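Local coordinates for Lmo1076 protein (Listeria monocytogenes serovar 1/2a, PDB 3FI7) that hydrolyses bacterial cell-wall peptidoglycan as a GH73-type N-acetylglucosaminidase, the autolysin Auto, of which this chain represents the catalytic domain, at residues Asn129-Ser132 and Ser136-Lys139; Gly158-Ala161 and Thr165-Ser168; Asn77-Lys82 and Glu121-Lys126; Asp43-Lys46 and Tyr51-Val54; Met55-Ala60 and Asn171-Ser176. All coordinates share one frame; numbering follows the deposited sequence.

Contact 1 (Asn129-Ser132 and Ser136-Lys139)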
loop_
_atom_site.group_PDB
_atom_site.type_symbol
_atom_site.label_atom_id
_atom_site.label_comp_id
_atom_site.label_asym_id
_atom_site.label_seq_id
_atom_site.Cartn_x
_atom_site.Cartn_y
_atom_site.Cartn_z
ATOM N N ASN A 129 -1.897 16.002 -1.368
ATOM C CA ASN A 129 -2.265 17.247 -0.688
ATOM C C ASN A 129 -1.341 17.616 0.462
ATOM O O ASN A 129 -1.285 18.775 0.864
ATOM C CB ASN A 129 -3.711 17.205 -0.191
ATOM C CG ASN A 129 -4.703 16.983 -1.310
ATOM O OD1 ASN A 129 -4.454 17.348 -2.458
ATOM N ND2 ASN A 129 -5.834 16.369 -0.981
ATOM N N GLY A 130 -0.631 16.629 0.996
ATOM C CA GLY A 130 0.304 16.862 2.082
ATOM C C GLY A 130 -0.336 17.055 3.442
ATOM O O GLY A 130 -1.556 17.160 3.556
ATOM N N PRO A 131 0.490 17.084 4.494
ATOM C CA PRO A 131 0.025 17.431 5.840
ATOM C C PRO A 131 -0.348 18.907 5.873
ATOM O O PRO A 131 0.025 19.651 4.968
ATOM C CB PRO A 131 1.265 17.180 6.709
ATOM C CG PRO A 131 2.418 17.301 5.748
ATOM C CD PRO A 131 1.898 16.655 4.499
ATOM N N SER A 132 -1.064 19.329 6.907
ATOM C CA SER A 132 -1.629 20.670 6.930
ATOM C C SER A 132 -0.556 21.753 6.973
ATOM O O SER A 132 -0.779 22.862 6.492
ATOM C CB SER A 132 -2.588 20.828 8.109
ATOM O OG SER A 132 -1.899 20.662 9.333
ATOM N N SER A 136 3.362 20.512 0.103
ATOM C CA SER A 136 4.288 19.896 -0.850
ATOM C C SER A 136 5.303 18.975 -0.170
ATOM O O SER A 136 6.296 18.576 -0.772
ATOM C CB SER A 136 5.000 20.964 -1.692
ATOM O OG SER A 136 5.956 21.672 -0.920
ATOM N N TYR A 137 5.041 18.632 1.087
ATOM C CA TYR A 137 5.905 17.732 1.843
ATOM C C TYR A 137 6.319 16.459 1.093
ATOM O O TYR A 137 7.471 16.020 1.195
ATOM C CB TYR A 137 5.225 17.344 3.150
ATOM C CG TYR A 137 6.148 16.691 4.147
ATOM C CD1 TYR A 137 7.341 17.300 4.520
ATOM C CD2 TYR A 137 5.822 15.477 4.732
ATOM C CE1 TYR A 137 8.185 16.717 5.440
ATOM C CE2 TYR A 137 6.654 14.889 5.660
ATOM C CZ TYR A 137 7.835 15.514 6.010
ATOM O OH TYR A 137 8.669 14.923 6.924
ATOM N N TYR A 138 5.393 15.852 0.356
ATOM C CA TYR A 138 5.720 14.601 -0.331
ATOM C C TYR A 138 6.027 14.780 -1.824
ATOM O O TYR A 138 5.933 13.825 -2.598
ATOM C CB TYR A 138 4.608 13.560 -0.133
ATOM C CG TYR A 138 4.409 13.135 1.308
ATOM C CD1 TYR A 138 5.326 12.304 1.935
ATOM C CD2 TYR A 138 3.297 13.548 2.034
ATOM C CE1 TYR A 138 5.153 11.900 3.250
ATOM C CE2 TYR A 138 3.112 13.149 3.356
ATOM C CZ TYR A 138 4.048 12.327 3.956
ATOM O OH TYR A 138 3.887 11.923 5.260
ATOM N N LYS A 139 6.407 15.993 -2.219
ATOM C CA LYS A 139 6.597 16.332 -3.638
ATOM C C LYS A 139 7.526 15.381 -4.404
ATOM O O LYS A 139 7.338 15.161 -5.599
ATOM C CB LYS A 139 7.103 17.763 -3.789
ATOM C CG LYS A 139 8.448 18.005 -3.127
ATOM C CD LYS A 139 8.879 19.460 -3.264
ATOM C CE LYS A 139 10.039 19.776 -2.327
ATOM N NZ LYS A 139 10.447 21.208 -2.398
#
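P131 turns two ring carbons toward the start of the Y137 side chain: its CD lies 3.7 Å from Y137 CB, and its CG stands 4.0 Å from Y137 CD2. The pyrrolidine and the tyrosine cross at about a right angle. This approach follows from the Y137 torsion, with CG anti to the backbone N (chi1 -166°), which brings CD2 against the proline ring. Y138 takes a different rotation. Its CG sits beside the backbone N and anti to the carbonyl carbon (chi1 -63°), bringing CE2 to within 3.9 Å of P131 CD. Both segments belong to the long loop between helices 116-129 and 149-156 of this lysozyme-clan domain; G130 leaves helix 116-129 with positive phi, and S136-K139 form a type I beta turn closed by K139 N to S136 O at 3.0 Å. The two tyrosines also meet each other, Y137 CD2 standing 3.7 Å above the Y138 ring plane toward its rim. G130 CA comes to the edge of the same ring, 4.5 Å from Y138 CD2. Beyond the loop, Y138 packs on K126 and L127 of helix 116-129, while the Y137 ring meets that of W133.

Contact 2 (Gly158-Ala161 and Thr165-Ser168)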
loop_
_atom_site.group_PDB
_atom_site.type_symbol
_atom_site.label_atom_id
_atom_site.label_comp_id
_atom_site.label_asym_id
_atom_site.label_seq_id
_atom_site.Cartn_x
_atom_site.Cartn_y
_atom_site.Cartn_z
ATOM N N GLY A 158 12.093 8.608 5.760
ATOM C CA GLY A 158 12.365 9.757 6.604
ATOM C C GLY A 158 11.211 10.747 6.649
ATOM O O GLY A 158 11.177 11.626 7.504
ATOM N N ARG A 159 10.260 10.624 5.729
ATOM C CA ARG A 159 9.119 11.535 5.736
ATOM C C ARG A 159 7.823 10.842 6.127
ATOM O O ARG A 159 7.145 11.276 7.048
ATOM C CB ARG A 159 8.977 12.263 4.396
ATOM C CG ARG A 159 10.087 13.277 4.155
ATOM C CD ARG A 159 9.929 14.038 2.841
ATOM N NE ARG A 159 11.102 14.863 2.585
ATOM C CZ ARG A 159 12.240 14.400 2.075
ATOM N NH1 ARG A 159 13.262 15.223 1.881
ATOM N NH2 ARG A 159 12.353 13.112 1.752
ATOM N N TYR A 160 7.479 9.769 5.424
ATOM C CA TYR A 160 6.266 9.034 5.730
ATOM C C TYR A 160 6.447 8.241 7.027
ATOM O O TYR A 160 5.539 8.134 7.846
ATOM C CB TYR A 160 5.889 8.100 4.575
ATOM C CG TYR A 160 4.545 7.443 4.770
ATOM C CD1 TYR A 160 4.430 6.250 5.475
ATOM C CD2 TYR A 160 3.386 8.029 4.279
ATOM C CE1 TYR A 160 3.199 5.645 5.668
ATOM C CE2 TYR A 160 2.149 7.436 4.468
ATOM C CZ TYR A 160 2.063 6.244 5.166
ATOM O OH TYR A 160 0.837 5.651 5.363
ATOM N N ALA A 161 7.638 7.692 7.205
ATOM C CA ALA A 161 7.950 6.911 8.388
ATOM C C ALA A 161 9.397 7.154 8.772
ATOM O O ALA A 161 10.248 7.378 7.912
ATOM C CB ALA A 161 7.723 5.417 8.117
ATOM N N THR A 165 15.393 2.045 6.514
ATOM C CA THR A 165 15.340 1.076 5.420
ATOM C C THR A 165 13.965 1.053 4.755
ATOM O O THR A 165 13.658 0.139 3.982
ATOM C CB THR A 165 15.722 -0.354 5.867
ATOM O OG1 THR A 165 14.895 -0.749 6.966
ATOM C CG2 THR A 165 17.191 -0.418 6.284
ATOM N N TYR A 166 13.148 2.062 5.049
ATOM C CA TYR A 166 11.805 2.142 4.471
ATOM C C TYR A 166 11.823 2.005 2.950
ATOM O O TYR A 166 11.111 1.173 2.390
ATOM C CB TYR A 166 11.096 3.438 4.865
ATOM C CG TYR A 166 9.595 3.364 4.690
ATOM C CD1 TYR A 166 8.839 2.447 5.410
ATOM C CD2 TYR A 166 8.933 4.201 3.801
ATOM C CE1 TYR A 166 7.467 2.365 5.246
ATOM C CE2 TYR A 166 7.558 4.130 3.636
ATOM C CZ TYR A 166 6.830 3.212 4.359
ATOM O OH TYR A 166 5.458 3.142 4.196
ATOM N N ALA A 167 12.638 2.821 2.287
ATOM C CA ALA A 167 12.698 2.809 0.824
ATOM C C ALA A 167 13.088 1.434 0.309
ATOM O O ALA A 167 12.506 0.914 -0.652
ATOM C CB ALA A 167 13.672 3.858 0.315
ATOM N N SER A 168 14.082 0.850 0.959
ATOM C CA SER A 168 14.574 -0.463 0.579
ATOM C C SER A 168 13.474 -1.539 0.688
ATOM O O SER A 168 13.363 -2.406 -0.172
ATOM C CB SER A 168 15.795 -0.825 1.434
ATOM O OG SER A 168 16.015 -2.221 1.422
#
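A161 and Y160 both touch Y166, the first residue of helix 166-176, so that the loop following helix 149-156 folds back onto the opening turn of the last helix in this lysozyme-clan glucosaminidase domain. The segment pair offers an example of one aromatic residue serving two kinds of contact, with its ring face and its hydroxyl end.

The first kind is CH-pi. The methyl of A161 sits over one face of the Y166 ring, above its centre, with CB 4.2 Å from the ring centroid and only 12° off the normal. Y166 offers that face because its CG lies anti to the backbone N (chi1 -161°), extending the ring out from the helix start and beneath the methyl.

The second kind is apolar packing between the tyrosines, whose side chains meet at a slant. Y160 CD1 approaches Y166 CZ at 4.0 Å, so the contact involves the hydroxyl end of Y166 and the CD1 and CE1 carbons of Y160.

Polar bonding takes place outside the pair. The Y166 hydroxyl is hydrogen-bonded to E62 OE2 and to Q58 NE2, both on helix 52-63, and two such partners should restrict how far the ring can swing. Y160 leans on the same helix, touching Q58 and E62. Beside these polar partners the hydroxyl still packs against carbon: Y166 OH lies 3.5 Å from Y160 CD1 and 3.7 Å from Y160 CE1.

Contact 3 (Asn77-Lys82 and Glu121-Lys126); sequences NLFGIK and EDNAKK
F79 carries the N123 side chain over one face of its ring, with ring and amide planes only 7° apart. N123 CB lies 3.5 Å above the ring plane, offset toward the rim, and makes a CH-pi contact 19° off the ring normal. Farther out the amide itself stacks on the phenyl group, N123 CG being 3.7 Å from F79 CZ and N123 ND2 3.6 Å from F79 CE1. N123 reaches this position with CG anti to its backbone N (chi1 166°). A hydrogen bond from ND2 to Q58 OE1 on helix 52-63 should fix the rotation of the amide over the ring.

A second flat amide works inside 77-82. N77 ND2 donates to I81 O at 3.0 Å, in the carbonyl plane and on a lone pair, while N77 OD1 accepts from I81 N at 2.9 Å, the donor tilted from the plane of the N77 amide carbonyl. The I81 side chain meets the extended K126 tip to tip, CD1 to NZ at 4.0 Å. Its CG2 also nears D122, whose OD1 is bonded to Y113 OH. A type I beta turn from N77 to G80, extended by the N77-I81 bonds, is laid against helix 116-129 of a lysozyme-clan glucosaminidase domain.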
loop_
_atom_site.group_PDB
_atom_site.type_symbol
_atom_site.label_atom_id
_atom_site.label_comp_id
_atom_site.label_asym_id
_atom_site.label_seq_id
_atom_site.Cartn_x
_atom_site.Cartn_y
_atom_site.Cartn_z
ATOM N N ASN A 77 -8.871 -0.213 7.313
ATOM C CA ASN A 77 -7.895 0.861 7.493
ATOM C C ASN A 77 -6.482 0.329 7.259
ATOM O O ASN A 77 -5.790 -0.087 8.203
ATOM C CB ASN A 77 -8.055 1.454 8.908
ATOM C CG ASN A 77 -7.239 2.723 9.130
ATOM O OD1 ASN A 77 -6.250 2.982 8.443
ATOM N ND2 ASN A 77 -7.651 3.517 10.119
ATOM N N LEU A 78 -6.060 0.335 5.994
ATOM C CA LEU A 78 -4.806 -0.306 5.597
ATOM C C LEU A 78 -3.581 0.409 6.132
ATOM O O LEU A 78 -2.546 -0.211 6.374
ATOM C CB LEU A 78 -4.698 -0.405 4.072
ATOM C CG LEU A 78 -5.780 -1.230 3.368
ATOM C CD1 LEU A 78 -5.714 -1.006 1.856
ATOM C CD2 LEU A 78 -5.670 -2.722 3.725
ATOM N N PHE A 79 -3.686 1.716 6.315
ATOM C CA PHE A 79 -2.505 2.487 6.668
ATOM C C PHE A 79 -2.474 2.870 8.149
ATOM O O PHE A 79 -1.587 3.593 8.586
ATOM C CB PHE A 79 -2.379 3.702 5.747
ATOM C CG PHE A 79 -2.316 3.345 4.289
ATOM C CD1 PHE A 79 -1.096 3.126 3.665
ATOM C CD2 PHE A 79 -3.478 3.211 3.543
ATOM C CE1 PHE A 79 -1.034 2.792 2.312
ATOM C CE2 PHE A 79 -3.421 2.883 2.197
ATOM C CZ PHE A 79 -2.193 2.671 1.580
ATOM N N GLY A 80 -3.429 2.363 8.923
ATOM C CA GLY A 80 -3.475 2.648 10.351
ATOM C C GLY A 80 -3.637 4.127 10.664
ATOM O O GLY A 80 -3.030 4.647 11.597
ATOM N N ILE A 81 -4.463 4.806 9.877
ATOM C CA ILE A 81 -4.693 6.234 10.046
ATOM C C ILE A 81 -5.543 6.530 11.281
ATOM O O ILE A 81 -6.605 5.940 11.468
ATOM C CB ILE A 81 -5.398 6.818 8.809
ATOM C CG1 ILE A 81 -4.509 6.667 7.574
ATOM C CG2 ILE A 81 -5.776 8.278 9.043
ATOM C CD1 ILE A 81 -3.074 7.092 7.804
ATOM N N LYS A 82 -5.074 7.449 12.120
ATOM C CA LYS A 82 -5.823 7.840 13.315
ATOM C C LYS A 82 -6.926 8.845 13.003
ATOM O O LYS A 82 -6.854 9.577 12.019
ATOM C CB LYS A 82 -4.886 8.394 14.392
ATOM C CG LYS A 82 -4.135 7.322 15.154
ATOM C CD LYS A 82 -3.220 7.927 16.193
ATOM C CE LYS A 82 -2.333 6.874 16.809
ATOM N NZ LYS A 82 -1.142 7.486 17.456
ATOM N N GLU A 121 -7.597 5.907 -1.016
ATOM C CA GLU A 121 -7.774 7.296 -1.419
ATOM C C GLU A 121 -7.200 8.268 -0.377
ATOM O O GLU A 121 -6.612 9.293 -0.736
ATOM C CB GLU A 121 -9.240 7.612 -1.725
ATOM C CG GLU A 121 -9.458 9.057 -2.173
ATOM C CD GLU A 121 -10.627 9.219 -3.138
ATOM O OE1 GLU A 121 -11.524 8.346 -3.143
ATOM O OE2 GLU A 121 -10.645 10.223 -3.891
ATOM N N ASP A 122 -7.366 7.943 0.904
ATOM C CA ASP A 122 -6.761 8.742 1.968
ATOM C C ASP A 122 -5.247 8.811 1.833
ATOM O O ASP A 122 -4.662 9.873 2.024
ATOM C CB ASP A 122 -7.146 8.229 3.361
ATOM C CG ASP A 122 -8.123 9.159 4.083
ATOM O OD1 ASP A 122 -8.139 9.138 5.337
ATOM O OD2 ASP A 122 -8.864 9.914 3.404
ATOM N N ASN A 123 -4.619 7.680 1.506
ATOM C CA ASN A 123 -3.174 7.643 1.293
ATOM C C ASN A 123 -2.792 8.539 0.121
ATOM O O ASN A 123 -1.812 9.281 0.192
ATOM C CB ASN A 123 -2.682 6.199 1.084
ATOM C CG ASN A 123 -1.260 6.125 0.521
ATOM O OD1 ASN A 123 -1.065 5.966 -0.686
ATOM N ND2 ASN A 123 -0.268 6.219 1.392
ATOM N N ALA A 124 -3.581 8.484 -0.948
ATOM C CA ALA A 124 -3.327 9.316 -2.127
ATOM C C ALA A 124 -3.472 10.803 -1.795
ATOM O O ALA A 124 -2.667 11.625 -2.224
ATOM C CB ALA A 124 -4.263 8.935 -3.264
ATOM N N LYS A 125 -4.508 11.140 -1.035
ATOM C CA LYS A 125 -4.728 12.521 -0.622
ATOM C C LYS A 125 -3.573 13.001 0.251
ATOM O O LYS A 125 -3.073 14.112 0.082
ATOM C CB LYS A 125 -6.043 12.657 0.141
ATOM C CG LYS A 125 -7.290 12.666 -0.727
ATOM C CD LYS A 125 -8.510 12.629 0.178
ATOM C CE LYS A 125 -9.795 12.946 -0.554
ATOM N NZ LYS A 125 -10.941 12.896 0.400
ATOM N N LYS A 126 -3.154 12.150 1.179
ATOM C CA LYS A 126 -2.037 12.457 2.056
ATOM C C LYS A 126 -0.782 12.829 1.257
ATOM O O LYS A 126 -0.177 13.872 1.503
ATOM C CB LYS A 126 -1.766 11.272 2.985
ATOM C CG LYS A 126 -0.812 11.555 4.132
ATOM C CD LYS A 126 -0.802 10.381 5.118
ATOM C CE LYS A 126 0.088 10.657 6.327
ATOM N NZ LYS A 126 0.101 9.520 7.297
#

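Contact 4 (Asp43-Lys46 and Tyr51-Val54)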
loop_
_atom_site.group_PDB
_atom_site.type_symbol
_atom_site.label_atom_id
_atom_site.label_comp_id
_atom_site.label_asym_id
_atom_site.label_seq_id
_atom_site.Cartn_x
_atom_site.Cartn_y
_atom_site.Cartn_z
ATOM N N ASP A 43 -6.488 3.429 -10.605
ATOM C CA ASP A 43 -7.432 4.526 -10.805
ATOM C C ASP A 43 -7.090 5.742 -9.951
ATOM O O ASP A 43 -7.031 6.851 -10.451
ATOM C CB ASP A 43 -8.856 4.076 -10.498
ATOM C CG ASP A 43 -9.306 2.947 -11.392
ATOM O OD1 ASP A 43 -8.654 2.741 -12.439
ATOM O OD2 ASP A 43 -10.307 2.271 -11.054
ATOM N N LEU A 44 -6.866 5.528 -8.661
ATOM C CA LEU A 44 -6.604 6.638 -7.758
ATOM C C LEU A 44 -5.273 7.304 -8.065
ATOM O O LEU A 44 -5.156 8.526 -7.989
ATOM C CB LEU A 44 -6.624 6.172 -6.309
ATOM C CG LEU A 44 -7.991 5.744 -5.803
ATOM C CD1 LEU A 44 -7.815 4.878 -4.559
ATOM C CD2 LEU A 44 -8.884 6.974 -5.541
ATOM N N CYS A 45 -4.267 6.505 -8.410
ATOM C CA CYS A 45 -2.943 7.062 -8.668
ATOM C C CYS A 45 -2.883 7.849 -9.971
ATOM O O CYS A 45 -2.006 8.699 -10.154
ATOM C CB CYS A 45 -1.863 5.983 -8.620
ATOM S SG CYS A 45 -1.511 5.449 -6.931
ATOM N N LYS A 46 -3.819 7.567 -10.869
ATOM C CA LYS A 46 -3.954 8.351 -12.087
ATOM C C LYS A 46 -4.596 9.691 -11.736
ATOM O O LYS A 46 -4.124 10.745 -12.143
ATOM C CB LYS A 46 -4.805 7.607 -13.114
ATOM C CG LYS A 46 -4.811 8.255 -14.482
ATOM C CD LYS A 46 -5.905 7.685 -15.370
ATOM C CE LYS A 46 -6.017 8.459 -16.679
ATOM N NZ LYS A 46 -7.231 8.065 -17.451
ATOM N N TYR A 51 2.621 6.969 -8.190
ATOM C CA TYR A 51 2.927 5.599 -8.647
ATOM C C TYR A 51 2.042 4.559 -7.959
ATOM O O TYR A 51 2.074 4.422 -6.732
ATOM C CB TYR A 51 4.391 5.224 -8.380
ATOM C CG TYR A 51 5.400 5.838 -9.318
ATOM C CD1 TYR A 51 5.636 5.284 -10.566
ATOM C CD2 TYR A 51 6.136 6.969 -8.943
ATOM C CE1 TYR A 51 6.569 5.840 -11.432
ATOM C CE2 TYR A 51 7.068 7.531 -9.796
ATOM C CZ TYR A 51 7.278 6.966 -11.046
ATOM O OH TYR A 51 8.204 7.513 -11.909
ATOM N N PRO A 52 1.263 3.805 -8.748
ATOM C CA PRO A 52 0.462 2.698 -8.209
ATOM C C PRO A 52 1.351 1.644 -7.542
ATOM O O PRO A 52 0.956 1.015 -6.556
ATOM C CB PRO A 52 -0.192 2.088 -9.458
ATOM C CG PRO A 52 -0.124 3.123 -10.492
ATOM C CD PRO A 52 1.072 3.984 -10.196
ATOM N N SER A 53 2.547 1.443 -8.082
ATOM C CA SER A 53 3.442 0.436 -7.530
ATOM C C SER A 53 3.825 0.822 -6.110
ATOM O O SER A 53 3.953 -0.027 -5.239
ATOM C CB SER A 53 4.698 0.287 -8.386
ATOM O OG SER A 53 5.367 1.528 -8.495
ATOM N N VAL A 54 4.000 2.117 -5.882
ATOM C CA VAL A 54 4.406 2.597 -4.571
ATOM C C VAL A 54 3.228 2.522 -3.590
ATOM O O VAL A 54 3.396 2.168 -2.421
ATOM C CB VAL A 54 4.978 4.028 -4.669
ATOM C CG1 VAL A 54 5.199 4.630 -3.286
ATOM C CG2 VAL A 54 6.278 4.010 -5.476
#
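C45 meets P52 where helix 29-47 and helix 52-63, two consecutive helices of the glucosaminidase domain, come together around the short connection between them. The tight part of the contact is almost entirely the work of one cysteine. Its sulfur lies anti to the carbonyl carbon of C45 (chi1 -74°), and this rotation directs SG at the opening turn of the second helix. There SG is 3.6 Å from P52 CA and 3.7 Å from P52 N, nestling against the backbone, while C45 CB packs on the pyrrolidine ring at 3.8 Å from P52 CG. The carbonyl of Y51, just ahead of the helix, completes the surface, with Y51 O 3.7 Å from C45 SG. All three residues are buried, and the sulfur also touches M55 CE one turn farther along.

The outer side of helix 29-47 is quite different. D43 and K46 point away from P52 and lie exposed, adding nothing to the grip. The Y51 side chain also starts away from C45; its hydroxyl is hydrogen-bonded to A146 O, and the side chain touches A152 of helix 149-156.

P52, at the first position of its helix, has no N-H to place, and no hydrogen bond crosses between the segments. The contact between them is thus one of van der Waals fit, probably with some dispersion from the polarisable sulfur lying against proline carbons and a peptide group.

Contact 5 (Met55-Ala60 and Asn171-Ser176)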
loop_
_atom_site.group_PDB
_atom_site.type_symbol
_atom_site.label_atom_id
_atom_site.label_comp_id
_atom_site.label_asym_id
_atom_site.label_seq_id
_atom_site.Cartn_x
_atom_site.Cartn_y
_atom_site.Cartn_z
ATOM N N MET A 55 2.031 2.826 -4.078
ATOM C CA MET A 55 0.831 2.723 -3.245
ATOM C C MET A 55 0.526 1.281 -2.820
ATOM O O MET A 55 0.174 1.016 -1.666
ATOM C CB MET A 55 -0.387 3.306 -3.967
ATOM C CG MET A 55 -1.669 3.207 -3.137
ATOM S SD MET A 55 -3.153 3.829 -3.968
ATOM C CE MET A 55 -3.045 5.575 -3.586
ATOM N N ILE A 56 0.649 0.353 -3.764
ATOM C CA ILE A 56 0.364 -1.043 -3.475
ATOM C C ILE A 56 1.407 -1.574 -2.496
ATOM O O ILE A 56 1.069 -2.269 -1.547
ATOM C CB ILE A 56 0.330 -1.898 -4.766
ATOM C CG1 ILE A 56 -0.850 -1.480 -5.646
ATOM C CG2 ILE A 56 0.248 -3.372 -4.430
ATOM C CD1 ILE A 56 -0.679 -1.834 -7.119
ATOM N N ALA A 57 2.673 -1.232 -2.717
ATOM C CA ALA A 57 3.733 -1.655 -1.800
ATOM C C ALA A 57 3.519 -1.078 -0.398
ATOM O O ALA A 57 3.679 -1.778 0.599
ATOM C CB ALA A 57 5.090 -1.257 -2.331
ATOM N N GLN A 58 3.141 0.195 -0.322
ATOM C CA GLN A 58 2.844 0.803 0.971
ATOM C C GLN A 58 1.688 0.101 1.659
ATOM O O GLN A 58 1.753 -0.171 2.857
ATOM C CB GLN A 58 2.529 2.296 0.838
ATOM C CG GLN A 58 3.743 3.182 0.860
ATOM C CD GLN A 58 3.396 4.613 1.223
ATOM O OE1 GLN A 58 2.751 5.319 0.450
ATOM N NE2 GLN A 58 3.829 5.050 2.404
ATOM N N ALA A 59 0.633 -0.202 0.903
ATOM C CA ALA A 59 -0.536 -0.839 1.500
ATOM C C ALA A 59 -0.181 -2.199 2.071
ATOM O O ALA A 59 -0.641 -2.542 3.153
ATOM C CB ALA A 59 -1.671 -0.961 0.507
ATOM N N ALA A 60 0.644 -2.960 1.353
ATOM C CA ALA A 60 1.020 -4.299 1.802
ATOM C C ALA A 60 1.880 -4.213 3.051
ATOM O O ALA A 60 1.734 -5.005 3.979
ATOM C CB ALA A 60 1.765 -5.059 0.707
ATOM N N ASN A 171 11.041 -0.920 -2.215
ATOM C CA ASN A 171 11.699 -1.381 -3.437
ATOM C C ASN A 171 11.707 -2.902 -3.561
ATOM O O ASN A 171 11.553 -3.436 -4.651
ATOM C CB ASN A 171 13.128 -0.851 -3.535
ATOM C CG ASN A 171 13.183 0.664 -3.661
ATOM O OD1 ASN A 171 12.194 1.308 -4.010
ATOM N ND2 ASN A 171 14.350 1.239 -3.380
ATOM N N THR A 172 11.882 -3.595 -2.441
ATOM C CA THR A 172 11.927 -5.047 -2.470
ATOM C C THR A 172 10.546 -5.628 -2.795
ATOM O O THR A 172 10.439 -6.566 -3.574
ATOM C CB THR A 172 12.472 -5.627 -1.153
ATOM O OG1 THR A 172 13.798 -5.135 -0.930
ATOM C CG2 THR A 172 12.504 -7.160 -1.202
ATOM N N LEU A 173 9.496 -5.063 -2.206
ATOM C CA LEU A 173 8.138 -5.481 -2.536
ATOM C C LEU A 173 7.861 -5.227 -4.011
ATOM O O LEU A 173 7.340 -6.086 -4.713
ATOM C CB LEU A 173 7.119 -4.725 -1.694
ATOM C CG LEU A 173 7.005 -5.169 -0.241
ATOM C CD1 LEU A 173 6.529 -4.030 0.635
ATOM C CD2 LEU A 173 6.049 -6.329 -0.163
ATOM N N ILE A 174 8.223 -4.040 -4.478
ATOM C CA ILE A 174 7.964 -3.660 -5.858
ATOM C C ILE A 174 8.626 -4.601 -6.868
ATOM O O ILE A 174 7.957 -5.085 -7.779
ATOM C CB ILE A 174 8.347 -2.195 -6.118
ATOM C CG1 ILE A 174 7.329 -1.277 -5.436
ATOM C CG2 ILE A 174 8.437 -1.914 -7.612
ATOM C CD1 ILE A 174 7.754 0.190 -5.367
ATOM N N SER A 175 9.914 -4.896 -6.709
ATOM C CA SER A 175 10.543 -5.823 -7.657
ATOM C C SER A 175 10.138 -7.291 -7.458
ATOM O O SER A 175 10.030 -8.035 -8.418
ATOM C CB SER A 175 12.068 -5.695 -7.663
ATOM O OG SER A 175 12.600 -6.140 -6.439
ATOM N N SER A 176 9.912 -7.707 -6.219
ATOM C CA SER A 176 9.598 -9.107 -5.942
ATOM C C SER A 176 8.233 -9.504 -6.493
ATOM O O SER A 176 8.019 -10.660 -6.862
ATOM C CB SER A 176 9.646 -9.390 -4.436
ATOM O OG SER A 176 10.968 -9.292 -3.940
#
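L173 packs against A57 where helix 166-176 lies on helix 52-63. Followed outward, its CB comes first, 4.1 Å from A57 CB, so the two side chains meet at their roots. CG is the branch point, anti to the carbonyl carbon (chi1 -75°), and from there one arm turns to the A57 carbonyl, ending in CD1, a methyl 3.6 Å from A57 O. The leucine also touches W65 beyond helix 52-63.

I174 approaches the same alanine from the next position: its CG1 is 3.8 Å from A57 CB, and the chain continues so that CD1 meets V54. A57 thus presents one small methyl to two larger neighbours, and the helices close to 5.9 Å between the CA atoms of A57 and L173.

Near the end of helix 166-176, S176 turns its hydroxyl back on its own helix: OG donates to T172 O at 2.8 Å, and S176 N reaches the same oxygen from the opposite face of its plane. Between 55-60 and 171-176 no hydrogen bond forms; the helices are bonded nearer the start of helix 166-176, through Y166. Here the fit is apolar and close, consistent with the short side chain of A57.

In the fold
From the N terminus, contact 4 closes first, around the four-residue connection between helices 29-47 and 52-63. Contact 5 opens directly after it on helix 52-63 and closes only on helix 166-176, enclosing 110 residues. Nested inside that loop, in series and without crossing, come contact 3, which brings 77-82 to helix 116-129 after the chain has passed through the antiparallel strands 89-98 and 104-111, then the short loops of contact 1 and contact 2. The pieces also touch laterally: S53 of contact 4 packs on I174 of contact 5, Y160 of contact 2 on F79 of contact 3, and Y137 of contact 1 on R159 of contact 2. Helix 52-63 takes part in contacts 4 and 5 and touches contacts 2 and 3.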